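Local coordinates for protein RNA silencing suppressor p19 (Tomato bushy stunt virus, PDB 4J39) that probably suppresses host RNA silencing by binding short double-stranded silencing RNAs as a homodimer and selecting them by duplex length, at residues P11-S16 against Y51-R56; L65-G70 against R117-L122. All blocks are in the same frame, centred on the assembly; numbering follows the deposited sequence.

Overall arrangement
Contact 1 lies at the end of the protein that meets the first nucleotide of the RNA. It ties the segment leading into helix 17-26 to strand 46-53, outermost in this chain's sheet. Contact 2 lies deeper in the chain, where the turn between helices 58-65 and 70-78 meets helix 108-124. Its nearest atom is about 9 Å from the nucleic acid, so it does not touch the RNA. The centres of the two contacts are about 15 Å apart. They still meet directly, with Leu-52 CD1 of contact 1 packing 3.4 Å from Ser-67 CB of contact 2. Along the chain they come in series, both segments of contact 1 preceding those of contact 2.

Contact 1. Residues P11-S16 against Y51-R56. With SO4 (sulfate ion), chain D; nucleotides of chain B.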
loop_
_atom_site.group_PDB
_atom_site.type_symbol
_atom_site.label_atom_id
_atom_site.label_comp_id
_atom_site.label_asym_id
_atom_site.label_seq_id
_atom_site.Cartn_x
_atom_site.Cartn_y
_atom_site.Cartn_z
ATOM N N PRO A 11 19.410 6.706 11.459
ATOM C CA PRO A 11 19.732 5.386 12.036
ATOM C C PRO A 11 18.541 4.598 12.539
ATOM O O PRO A 11 17.500 5.236 12.809
ATOM C CB PRO A 11 20.530 5.725 13.267
ATOM C CG PRO A 11 20.637 7.141 13.316
ATOM C CD PRO A 11 19.973 7.805 12.233
ATOM N N ASP A 12 18.660 3.270 12.717
ATOM C CA ASP A 12 17.569 2.535 13.355
ATOM C C ASP A 12 17.370 2.963 14.781
ATOM O O ASP A 12 18.314 3.310 15.492
ATOM C CB ASP A 12 17.879 1.018 13.328
ATOM C CG ASP A 12 16.725 0.158 13.760
ATOM O OD1 ASP A 12 15.739 0.119 13.050
ATOM O OD2 ASP A 12 16.850 -0.474 14.816
ATOM N N GLU A 13 16.125 2.837 15.262
ATOM C CA GLU A 13 15.692 3.253 16.577
ATOM C C GLU A 13 14.918 2.173 17.285
ATOM O O GLU A 13 14.042 2.399 18.179
ATOM C CB GLU A 13 14.877 4.568 16.529
ATOM C CG GLU A 13 15.743 5.768 15.950
ATOM C CD GLU A 13 15.004 6.997 15.561
ATOM O OE1 GLU A 13 13.745 6.959 15.592
ATOM O OE2 GLU A 13 15.671 8.011 15.065
ATOM N N SER A 14 15.206 0.917 16.912
ATOM C CA SER A 14 14.510 -0.182 17.604
ATOM C C SER A 14 14.683 -0.129 19.100
ATOM O O SER A 14 15.782 0.023 19.621
ATOM C CB SER A 14 15.094 -1.583 17.133
ATOM O OG SER A 14 14.813 -1.735 15.779
ATOM N N PRO A 15 13.594 -0.393 19.883
ATOM C CA PRO A 15 13.761 -0.423 21.290
ATOM C C PRO A 15 14.276 -1.778 21.814
ATOM O O PRO A 15 13.991 -2.788 21.153
ATOM C CB PRO A 15 12.308 -0.397 21.831
ATOM C CG PRO A 15 11.474 -0.781 20.742
ATOM C CD PRO A 15 12.184 -0.482 19.467
ATOM N N SER A 16 15.012 -1.774 22.921
ATOM C CA SER A 16 15.452 -3.003 23.554
ATOM C C SER A 16 14.184 -3.684 24.054
ATOM O O SER A 16 13.102 -3.116 24.244
ATOM C CB SER A 16 16.389 -2.778 24.731
ATOM O OG SER A 16 15.687 -2.072 25.769
ATOM N N TYR A 51 13.060 0.791 12.427
ATOM C CA TYR A 51 12.031 1.164 13.404
ATOM C C TYR A 51 12.355 2.594 13.794
ATOM O O TYR A 51 13.474 2.868 14.210
ATOM C CB TYR A 51 12.082 0.278 14.606
ATOM C CG TYR A 51 10.908 0.467 15.531
ATOM C CD1 TYR A 51 10.872 1.496 16.458
ATOM C CD2 TYR A 51 9.872 -0.394 15.469
ATOM C CE1 TYR A 51 9.742 1.613 17.324
ATOM C CE2 TYR A 51 8.752 -0.275 16.261
ATOM C CZ TYR A 51 8.681 0.775 17.168
ATOM O OH TYR A 51 7.605 0.837 18.014
ATOM N N LEU A 52 11.372 3.519 13.698
ATOM C CA LEU A 52 11.622 4.958 13.937
ATOM C C LEU A 52 10.537 5.423 14.963
ATOM O O LEU A 52 9.359 5.065 14.799
ATOM C CB LEU A 52 11.514 5.734 12.689
ATOM C CG LEU A 52 12.699 5.552 11.673
ATOM C CD1 LEU A 52 12.335 6.204 10.343
ATOM C CD2 LEU A 52 14.027 5.901 12.294
ATOM N N ARG A 53 10.988 6.247 15.911
ATOM C CA ARG A 53 10.089 6.786 16.988
ATOM C C ARG A 53 9.218 7.778 16.359
ATOM O O ARG A 53 9.654 8.627 15.576
ATOM C CB ARG A 53 10.894 7.367 18.159
ATOM C CG ARG A 53 11.952 6.414 18.673
ATOM C CD ARG A 53 11.265 5.100 19.035
ATOM N NE ARG A 53 12.262 4.065 19.448
ATOM C CZ ARG A 53 12.659 3.894 20.675
ATOM N NH1 ARG A 53 13.570 2.989 21.002
ATOM N NH2 ARG A 53 12.000 4.567 21.677
ATOM N N TYR A 54 7.970 7.820 16.820
ATOM C CA TYR A 54 7.001 8.636 16.174
ATOM C C TYR A 54 5.913 8.932 17.196
ATOM O O TYR A 54 5.340 8.015 17.763
ATOM C CB TYR A 54 6.382 8.088 14.884
ATOM C CG TYR A 54 5.270 8.969 14.310
ATOM C CD1 TYR A 54 5.514 10.283 13.864
ATOM C CD2 TYR A 54 3.960 8.447 14.155
ATOM C CE1 TYR A 54 4.514 11.041 13.365
ATOM C CE2 TYR A 54 2.955 9.205 13.597
ATOM C CZ TYR A 54 3.217 10.531 13.247
ATOM O OH TYR A 54 2.126 11.246 12.730
ATOM N N ASP A 55 5.626 10.208 17.425
ATOM C CA ASP A 55 4.722 10.554 18.569
ATOM C C ASP A 55 3.510 11.357 18.119
ATOM O O ASP A 55 2.811 11.965 18.982
ATOM C CB ASP A 55 5.445 11.317 19.687
ATOM C CG ASP A 55 5.851 12.743 19.272
ATOM O OD1 ASP A 55 5.527 13.247 18.150
ATOM O OD2 ASP A 55 6.453 13.412 20.179
ATOM N N ARG A 56 3.307 11.423 16.801
ATOM C CA ARG A 56 2.152 11.981 16.162
ATOM C C ARG A 56 2.052 13.457 16.264
ATOM O O ARG A 56 0.980 13.960 16.156
ATOM C CB ARG A 56 0.854 11.384 16.756
ATOM C CG ARG A 56 0.663 9.907 16.648
ATOM C CD ARG A 56 -0.861 9.747 16.757
ATOM N NE ARG A 56 -1.243 8.401 17.158
ATOM C CZ ARG A 56 -2.507 7.998 17.393
ATOM N NH1 ARG A 56 -3.542 8.841 17.294
ATOM N NH2 ARG A 56 -2.731 6.727 17.738
HETATM S S SO4 D . 18.712 -2.623 27.769
HETATM O O1 SO4 D . 18.733 -3.961 27.134
HETATM O O2 SO4 D . 17.363 -2.087 27.700
HETATM O O3 SO4 D . 19.152 -2.616 29.150
HETATM O O4 SO4 D . 19.592 -1.878 26.879
ATOM O OP3 C B 1 5.749 -3.049 16.956
ATOM P P C B 1 5.922 -2.442 18.301
ATOM O OP1 C B 1 5.634 -0.989 18.192
ATOM O OP2 C B 1 5.206 -3.275 19.358
ATOM O "O5'" C B 1 7.498 -2.477 18.553
ATOM C "C5'" C B 1 8.207 -3.715 18.312
ATOM C "C4'" C B 1 9.683 -3.673 18.684
ATOM O "O4'" C B 1 9.901 -3.786 20.120
ATOM C "C3'" C B 1 10.432 -4.822 18.091
ATOM O "O3'" C B 1 10.728 -4.562 16.721
ATOM C "C2'" C B 1 11.645 -4.914 19.038
ATOM O "O2'" C B 1 12.636 -3.883 18.882
ATOM C "C1'" C B 1 10.925 -4.752 20.358
ATOM N N1 C B 1 10.265 -6.040 20.925
ATOM C C2 C B 1 11.055 -7.012 21.516
ATOM O O2 C B 1 12.260 -6.824 21.563
ATOM N N3 C B 1 10.471 -8.154 22.059
ATOM C C4 C B 1 9.142 -8.309 21.976
ATOM N N4 C B 1 8.592 -9.427 22.517
ATOM C C5 C B 1 8.308 -7.324 21.364
ATOM C C6 C B 1 8.920 -6.221 20.849
#
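Tyr-51 has CG anti to its backbone N (chi1 -170°), and its ring meets Pro-15. Glu-13 has CG anti to its carbonyl carbon (chi1 -61°), and its extended chain brings OE1 to the backbone of Arg-53. Arg-53 N donates to Glu-13 OE1 at 2.9 Å, nearly straight at 171°. The Arg-53 chain bends at chi2, and its guanidinium meets Glu-13 O side-on through NE, at 2.7 Å, and NH1. That oxygen lies near the guanidinium plane. Tyr-51 N donates to Asp-12 OD1 at 2.8 Å, and Tyr-51 O accepts from Glu-13 N. Asp-12 OD2 accepts from Ser-14 N, an Asx turn, and also from Ser-14 OG. Pro-15 CD sits over one face of the Tyr-51 ring, 4.1 Å from its centroid, in a CH-pi contact. Glu-13 OE2 forms a salt bridge with Arg-63, and Arg-53 NH2 one with Glu-19. Tyr-51 OH donates to OP1 of nucleotide C1 of chain B at 2.7 Å. The ribose O2' of C1 donates to Pro-15 O at 2.9 Å. The arrangement is part of the p19 RNA-binding surface, at one strand end of the duplex, beside helix 17-26, which probably helps measure duplex length, as in the family's caliper model.

Contact 2. Residues L65-G70 against R117-L122; sequences LGSWTG and RSKQEL. With SO4 (sulfate ion), chain E.
Lys-119 reaches from helix 108-124 toward the turn at Leu-65, Ser-67 and Trp-68. Its CG is anti to the backbone N (chi1 -179°) and the rest of the chain is extended. Leu-65 and Lys-119 run past each other in opposite directions, with Leu-65 CD1 3.8 Å from Lys-119 CD. Leu-65 CD1 lies 3.6 Å from Gln-120 CG, and these two side chains cross at about a right angle. The Leu-65 side chain is modelled off any usual rotamer (chi2 -14°), with the bonds round CG almost flat, and Gln-120 has two conformers. The contacts of Leu-65 CD1 are therefore doubtful in detail.

The polar part gathers round Lys-119 NZ. Ser-67 OG approaches Lys-119 NZ to 2.7 Å. NZ also forms a salt bridge with Glu-39 and a hydrogen bond to Val-64 O. Ser-67 OG has its own hydrogen bonds to Glu-39 and Val-64. Trp-68 NE1 is 3.4 Å from Lys-119 NZ, but both are donors and do not bond to each other. NE1 makes a weak hydrogen bond to Glu-39 instead.

One water also joins the group. It accepts from Lys-119 NZ at 2.9 Å and donates to Leu-65 O at 2.7 Å and, at greater length, to Trp-68 O. It sits above one face of the Trp-68 ring, toward the rim. Trp-41 packs edge-to-face with this indole.

Gly-70 N donates to O3 of a sulfate (chain E), probably from the crystallisation liquor, at 2.6 Å, where helix 70-78 begins.

Leu-122 of helix 108-124 packs on Met-114 of the second subunit, so the helix also lines the dimer interface.

The chemistry implies a buried lysine whose ammonium has several oxygen partners. Its charge is probably balanced by Glu-39 on strand 36-43, so the site joins the interhelical turn, helix 108-124 and the sheet.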
loop_
_atom_site.group_PDB
_atom_site.type_symbol
_atom_site.label_atom_id
_atom_site.label_comp_id
_atom_site.label_asym_id
_atom_site.label_seq_id
_atom_site.Cartn_x
_atom_site.Cartn_y
_atom_site.Cartn_z
ATOM N N LEU A 65 9.535 11.574 8.033
ATOM C CA LEU A 65 9.392 11.687 6.628
ATOM C C LEU A 65 10.773 11.930 6.008
ATOM O O LEU A 65 10.957 11.691 4.814
ATOM C CB LEU A 65 8.419 12.807 6.403
ATOM C CG LEU A 65 6.983 12.551 6.079
ATOM C CD1 LEU A 65 6.453 11.163 5.652
ATOM C CD2 LEU A 65 5.937 13.647 6.392
ATOM N N GLY A 66 11.749 12.395 6.814
ATOM C CA GLY A 66 13.136 12.628 6.292
ATOM C C GLY A 66 13.936 11.336 6.248
ATOM O O GLY A 66 15.101 11.363 5.895
ATOM N N SER A 67 13.339 10.185 6.573
ATOM C CA SER A 67 14.209 8.931 6.748
ATOM C C SER A 67 14.679 8.357 5.418
ATOM O O SER A 67 15.671 7.561 5.357
ATOM C CB SER A 67 13.466 7.896 7.591
ATOM O OG SER A 67 12.465 7.376 6.851
ATOM N N TRP A 68 14.051 8.730 4.327
ATOM C CA TRP A 68 14.432 8.410 2.981
ATOM C C TRP A 68 13.863 9.351 1.982
ATOM O O TRP A 68 12.831 9.960 2.224
ATOM C CB TRP A 68 14.115 6.909 2.622
ATOM C CG TRP A 68 12.643 6.570 2.664
ATOM C CD1 TRP A 68 11.965 6.060 3.725
ATOM C CD2 TRP A 68 11.718 6.791 1.633
ATOM N NE1 TRP A 68 10.627 5.910 3.376
ATOM C CE2 TRP A 68 10.427 6.376 2.112
ATOM C CE3 TRP A 68 11.812 7.227 0.330
ATOM C CZ2 TRP A 68 9.272 6.453 1.280
ATOM C CZ3 TRP A 68 10.724 7.307 -0.469
ATOM C CH2 TRP A 68 9.456 6.910 0.006
ATOM N N THR A 69 14.518 9.474 0.816
ATOM C CA THR A 69 14.057 10.319 -0.272
ATOM C C THR A 69 14.093 9.522 -1.566
ATOM O O THR A 69 14.738 8.389 -1.651
ATOM C CB THR A 69 14.945 11.572 -0.354
ATOM O OG1 THR A 69 16.240 11.070 -0.750
ATOM C CG2 THR A 69 15.055 12.388 0.909
ATOM N N GLY A 70 13.530 10.013 -2.628
ATOM C CA GLY A 70 13.617 9.369 -3.950
ATOM C C GLY A 70 15.114 9.190 -4.334
ATOM O O GLY A 70 15.524 8.080 -4.844
ATOM N N ARG A 117 3.655 9.070 -0.185
ATOM C CA ARG A 117 2.231 9.483 -0.033
ATOM C C ARG A 117 1.585 8.475 0.968
ATOM O O ARG A 117 0.917 8.855 1.956
ATOM C CB ARG A 117 1.495 9.476 -1.386
ATOM C CG ARG A 117 1.902 10.527 -2.408
ATOM C CD ARG A 117 0.984 10.551 -3.691
ATOM N NE ARG A 117 1.326 11.528 -4.748
ATOM C CZ ARG A 117 2.574 12.037 -4.987
ATOM N NH1 ARG A 117 3.699 11.715 -4.274
ATOM N NH2 ARG A 117 2.728 12.863 -6.004
ATOM N N SER A 118 1.926 7.185 0.801
ATOM C CA SER A 118 1.369 6.147 1.724
ATOM C C SER A 118 1.796 6.332 3.154
ATOM O O SER A 118 1.028 6.222 4.116
ATOM C CB SER A 118 1.878 4.765 1.264
ATOM O OG SER A 118 1.319 4.348 0.020
ATOM N N LYS A 119 3.089 6.579 3.284
ATOM C CA LYS A 119 3.691 6.800 4.576
ATOM C C LYS A 119 2.975 8.020 5.258
ATOM O O LYS A 119 2.637 7.943 6.383
ATOM C CB LYS A 119 5.217 7.119 4.464
ATOM C CG LYS A 119 5.897 7.341 5.746
ATOM C CD LYS A 119 7.436 7.541 5.468
ATOM C CE LYS A 119 8.300 7.649 6.666
ATOM N NZ LYS A 119 9.790 7.575 6.263
ATOM N N GLN A 120 2.980 9.111 4.578
ATOM C CA GLN A 120 2.307 10.332 5.131
ATOM C C GLN A 120 0.824 10.044 5.599
ATOM O O GLN A 120 0.499 10.316 6.753
ATOM C CB GLN A 120 2.251 11.397 4.019
ATOM C CG GLN A 120 3.630 12.014 3.572
ATOM C CD GLN A 120 3.676 12.713 2.172
ATOM O OE1 GLN A 120 4.714 13.210 1.790
ATOM N NE2 GLN A 120 2.557 12.767 1.442
ATOM N N GLU A 121 0.053 9.344 4.791
ATOM C CA GLU A 121 -1.385 9.145 5.112
ATOM C C GLU A 121 -1.543 8.195 6.259
ATOM O O GLU A 121 -2.374 8.400 7.154
ATOM C CB GLU A 121 -2.123 8.681 3.850
ATOM C CG GLU A 121 -1.915 9.727 2.640
ATOM C CD GLU A 121 -3.121 10.606 2.126
ATOM O OE1 GLU A 121 -4.211 10.059 1.763
ATOM O OE2 GLU A 121 -2.891 11.842 2.039
ATOM N N LEU A 122 -0.691 7.148 6.313
ATOM C CA LEU A 122 -0.769 6.233 7.444
ATOM C C LEU A 122 -0.420 6.842 8.786
ATOM O O LEU A 122 -1.078 6.636 9.825
ATOM C CB LEU A 122 0.164 4.988 7.165
ATOM C CG LEU A 122 0.070 3.909 8.186
ATOM C CD1 LEU A 122 -1.401 3.376 8.514
ATOM C CD2 LEU A 122 1.008 2.662 7.810
HETATM S S SO4 E . 10.272 11.646 -2.457
HETATM O O1 SO4 E . 9.761 12.970 -2.838
HETATM O O2 SO4 E . 9.813 10.680 -3.529
HETATM O O3 SO4 E . 11.710 11.870 -2.211
HETATM O O4 SO4 E . 9.818 11.205 -1.147
HETATM O O HOH W 1 10.434 9.197 4.006
#